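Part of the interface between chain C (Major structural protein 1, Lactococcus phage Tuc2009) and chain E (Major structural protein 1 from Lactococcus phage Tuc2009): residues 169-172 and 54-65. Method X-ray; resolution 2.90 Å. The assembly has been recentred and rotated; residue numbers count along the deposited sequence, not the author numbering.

Chain C, residues 169-172: LYRN
Chain E 54-65: FTMKKFADSYVA

The end of a chain C strand, residues 169-171, meets the start of a short chain E helix, residues 59-63. The two axes run at 90° and approach to 7.6 Å. Together the stretches bury 473 Å². The register is set by Asn C172 and Lys E58, whose CA atoms lie 4.0 Å apart.

Asn C172 covers the most surface. Its phi is -118° and its chi1 is t (-158°), with chi2 at 47°. CA-to-CB points sideways, but the end of the side chain comes nearer chain E. The amide lies among Lys E58, Ala E60 and Asp E61. Its two ends are probably exchanged in the model, so its polar pairings stay open. The backbone of Asn C172 is also close, with Asn C172 O 3.6 Å from Met E56 O and 3.9 Å from Phe E59 N.

Arg C171 is next. Its backbone is extended (phi/psi -49/141). Arg C171 O accepts a weak hydrogen bond from Ala E60 N, at 2.9 Å and an N-H...O angle of 128°. An amide in the first turn of a helix lacks a partner from the helix itself, so it is available to a carbonyl of the neighbouring chain, though here the N-H is aimed well off the line to it. The same Arg C171 O lies 3.2 Å from Phe E59 CD2, at the edge of the ring and near its plane. Phe E59 has chi1 t (155°) and chi2 77°. The arginine side chain begins sideways with chi1 and chi2 both t, then chi3 145° and chi4 158°. This extended form carries the guanidinium to the chain E strand, residues 54-56. NH2 of Arg C171 reaches 3.6 Å from Thr E55 CG2 and 3.7 Å from Met E56 O.

The CA-to-CB bond of Tyr C170 points toward chain E, with phi/psi -88/101, chi1 m (-64°) and chi2 82°. Tyr C170 CD2 packs 4.0 Å from Val E64 CG2, an apolar contact just past the helix. Val E64 has chi1 t (-158°). Tyr C170 O sits 3.4 Å from Ala E60 CB, and the CA-to-CB bond of Ala E60 points toward chain C.

Lys E58 is the N-cap residue, with phi/psi 47/52. The helix that follows starts at Phe E59 (-54/-50) and Ala E60 (-46/-63). It is held by backbone hydrogen bonds from Tyr E63 N to Phe E59 O and from Val E64 N to Ala E60 O, both 2.8 Å. Val E64 is the first residue to leave helical phi/psi, at -120/144.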

# COMPACT_ATOMS: atom_id res chain seq x y z
N LEU C 169 -3.63 25.73 -44.67
CA LEU C 169 -3.15 25.02 -43.49
C LEU C 169 -4.32 24.71 -42.56
O LEU C 169 -4.80 25.62 -41.88
CB LEU C 169 -2.05 25.82 -42.74
CG LEU C 169 -0.67 26.02 -43.40
CD1 LEU C 169 0.17 27.00 -42.61
CD2 LEU C 169 0.10 24.72 -43.51
N TYR C 170 -4.79 23.44 -42.53
CA TYR C 170 -5.87 23.00 -41.63
C TYR C 170 -5.19 22.56 -40.34
O TYR C 170 -4.55 21.50 -40.29
CB TYR C 170 -6.72 21.86 -42.26
CG TYR C 170 -7.47 22.26 -43.51
CD1 TYR C 170 -6.84 22.29 -44.75
CD2 TYR C 170 -8.83 22.57 -43.47
CE1 TYR C 170 -7.52 22.66 -45.91
CE2 TYR C 170 -9.53 22.93 -44.62
CZ TYR C 170 -8.87 22.98 -45.84
OH TYR C 170 -9.53 23.33 -46.99
N ARG C 171 -5.23 23.45 -39.33
CA ARG C 171 -4.61 23.27 -38.02
C ARG C 171 -4.95 21.91 -37.39
O ARG C 171 -6.08 21.43 -37.51
CB ARG C 171 -4.98 24.42 -37.07
CG ARG C 171 -4.22 24.37 -35.75
CD ARG C 171 -4.70 25.32 -34.69
NE ARG C 171 -4.58 24.72 -33.37
CZ ARG C 171 -4.53 25.41 -32.23
NH1 ARG C 171 -4.57 26.73 -32.24
NH2 ARG C 171 -4.42 24.77 -31.07
N ASN C 172 -3.96 21.30 -36.73
CA ASN C 172 -4.06 20.03 -36.03
C ASN C 172 -3.78 20.22 -34.54
O ASN C 172 -4.34 21.11 -33.89
CB ASN C 172 -3.09 19.03 -36.64
CG ASN C 172 -3.45 17.60 -36.37
OD1 ASN C 172 -4.60 17.19 -36.53
ND2 ASN C 172 -2.47 16.81 -35.99
N PHE E 54 -10.78 29.69 -28.51
CA PHE E 54 -11.08 28.25 -28.44
C PHE E 54 -9.91 27.36 -28.94
O PHE E 54 -9.69 27.26 -30.15
CB PHE E 54 -12.41 27.91 -29.15
CG PHE E 54 -12.82 26.47 -28.97
CD1 PHE E 54 -13.50 26.06 -27.83
CD2 PHE E 54 -12.47 25.51 -29.90
CE1 PHE E 54 -13.84 24.73 -27.65
CE2 PHE E 54 -12.81 24.17 -29.71
CZ PHE E 54 -13.50 23.79 -28.59
N THR E 55 -9.18 26.70 -28.02
CA THR E 55 -8.08 25.79 -28.39
C THR E 55 -8.65 24.38 -28.60
O THR E 55 -9.44 23.91 -27.78
CB THR E 55 -6.94 25.89 -27.35
OG1 THR E 55 -6.52 27.25 -27.20
CG2 THR E 55 -5.74 25.02 -27.69
N MET E 56 -8.26 23.72 -29.70
CA MET E 56 -8.71 22.37 -30.07
C MET E 56 -7.53 21.45 -30.36
O MET E 56 -6.66 21.79 -31.18
CB MET E 56 -9.59 22.43 -31.34
CG MET E 56 -10.91 21.71 -31.22
SD MET E 56 -11.87 21.71 -32.76
CE MET E 56 -11.93 23.46 -33.18
N LYS E 57 -7.54 20.26 -29.74
CA LYS E 57 -6.52 19.25 -29.99
C LYS E 57 -6.91 18.46 -31.22
O LYS E 57 -8.05 17.98 -31.31
CB LYS E 57 -6.31 18.32 -28.78
CG LYS E 57 -4.91 18.40 -28.16
CD LYS E 57 -4.76 19.61 -27.21
CE LYS E 57 -3.40 19.74 -26.57
NZ LYS E 57 -2.44 20.47 -27.44
N LYS E 58 -5.97 18.36 -32.18
CA LYS E 58 -6.04 17.62 -33.45
C LYS E 58 -7.34 17.86 -34.24
O LYS E 58 -7.99 16.89 -34.65
CB LYS E 58 -5.77 16.11 -33.22
CG LYS E 58 -4.31 15.69 -33.36
CD LYS E 58 -3.46 15.97 -32.11
CE LYS E 58 -2.06 15.43 -32.25
NZ LYS E 58 -1.20 16.28 -33.13
N PHE E 59 -7.70 19.16 -34.47
CA PHE E 59 -8.90 19.56 -35.24
C PHE E 59 -8.90 18.91 -36.62
O PHE E 59 -9.93 18.35 -37.03
CB PHE E 59 -9.03 21.10 -35.38
CG PHE E 59 -9.83 21.52 -36.61
CD1 PHE E 59 -11.22 21.43 -36.62
CD2 PHE E 59 -9.19 21.92 -37.78
CE1 PHE E 59 -11.95 21.76 -37.77
CE2 PHE E 59 -9.92 22.23 -38.93
CZ PHE E 59 -11.29 22.16 -38.91
N ALA E 60 -7.76 19.04 -37.34
CA ALA E 60 -7.56 18.54 -38.69
C ALA E 60 -8.05 17.11 -38.86
O ALA E 60 -9.01 16.91 -39.59
CB ALA E 60 -6.09 18.66 -39.08
N ASP E 61 -7.46 16.15 -38.14
CA ASP E 61 -7.82 14.73 -38.25
C ASP E 61 -9.28 14.42 -37.87
O ASP E 61 -9.92 13.56 -38.49
CB ASP E 61 -6.86 13.86 -37.40
CG ASP E 61 -5.38 14.20 -37.47
OD1 ASP E 61 -4.83 14.21 -38.60
OD2 ASP E 61 -4.76 14.38 -36.40
N SER E 62 -9.79 15.12 -36.84
CA SER E 62 -11.12 14.93 -36.24
C SER E 62 -12.29 15.59 -36.99
O SER E 62 -13.44 15.17 -36.78
CB SER E 62 -11.11 15.39 -34.79
OG SER E 62 -10.63 16.72 -34.72
N TYR E 63 -12.01 16.60 -37.87
CA TYR E 63 -13.06 17.25 -38.65
C TYR E 63 -12.81 17.23 -40.18
O TYR E 63 -13.75 17.44 -40.95
CB TYR E 63 -13.36 18.67 -38.13
CG TYR E 63 -14.09 18.62 -36.81
CD1 TYR E 63 -15.46 18.37 -36.74
CD2 TYR E 63 -13.39 18.71 -35.61
CE1 TYR E 63 -16.11 18.22 -35.52
CE2 TYR E 63 -14.03 18.57 -34.38
CZ TYR E 63 -15.40 18.33 -34.34
OH TYR E 63 -16.02 18.20 -33.13
N VAL E 64 -11.58 16.93 -40.63
CA VAL E 64 -11.27 16.84 -42.07
C VAL E 64 -10.76 15.43 -42.45
O VAL E 64 -10.06 14.78 -41.65
CB VAL E 64 -10.36 17.98 -42.64
CG1 VAL E 64 -10.54 18.12 -44.16
CG2 VAL E 64 -10.61 19.32 -41.96
N ALA E 65 -11.14 14.94 -43.65
CA ALA E 65 -10.75 13.64 -44.18
C ALA E 65 -10.53 13.70 -45.69
O ALA E 65 -11.36 14.23 -46.43
CB ALA E 65 -11.81 12.61 -43.84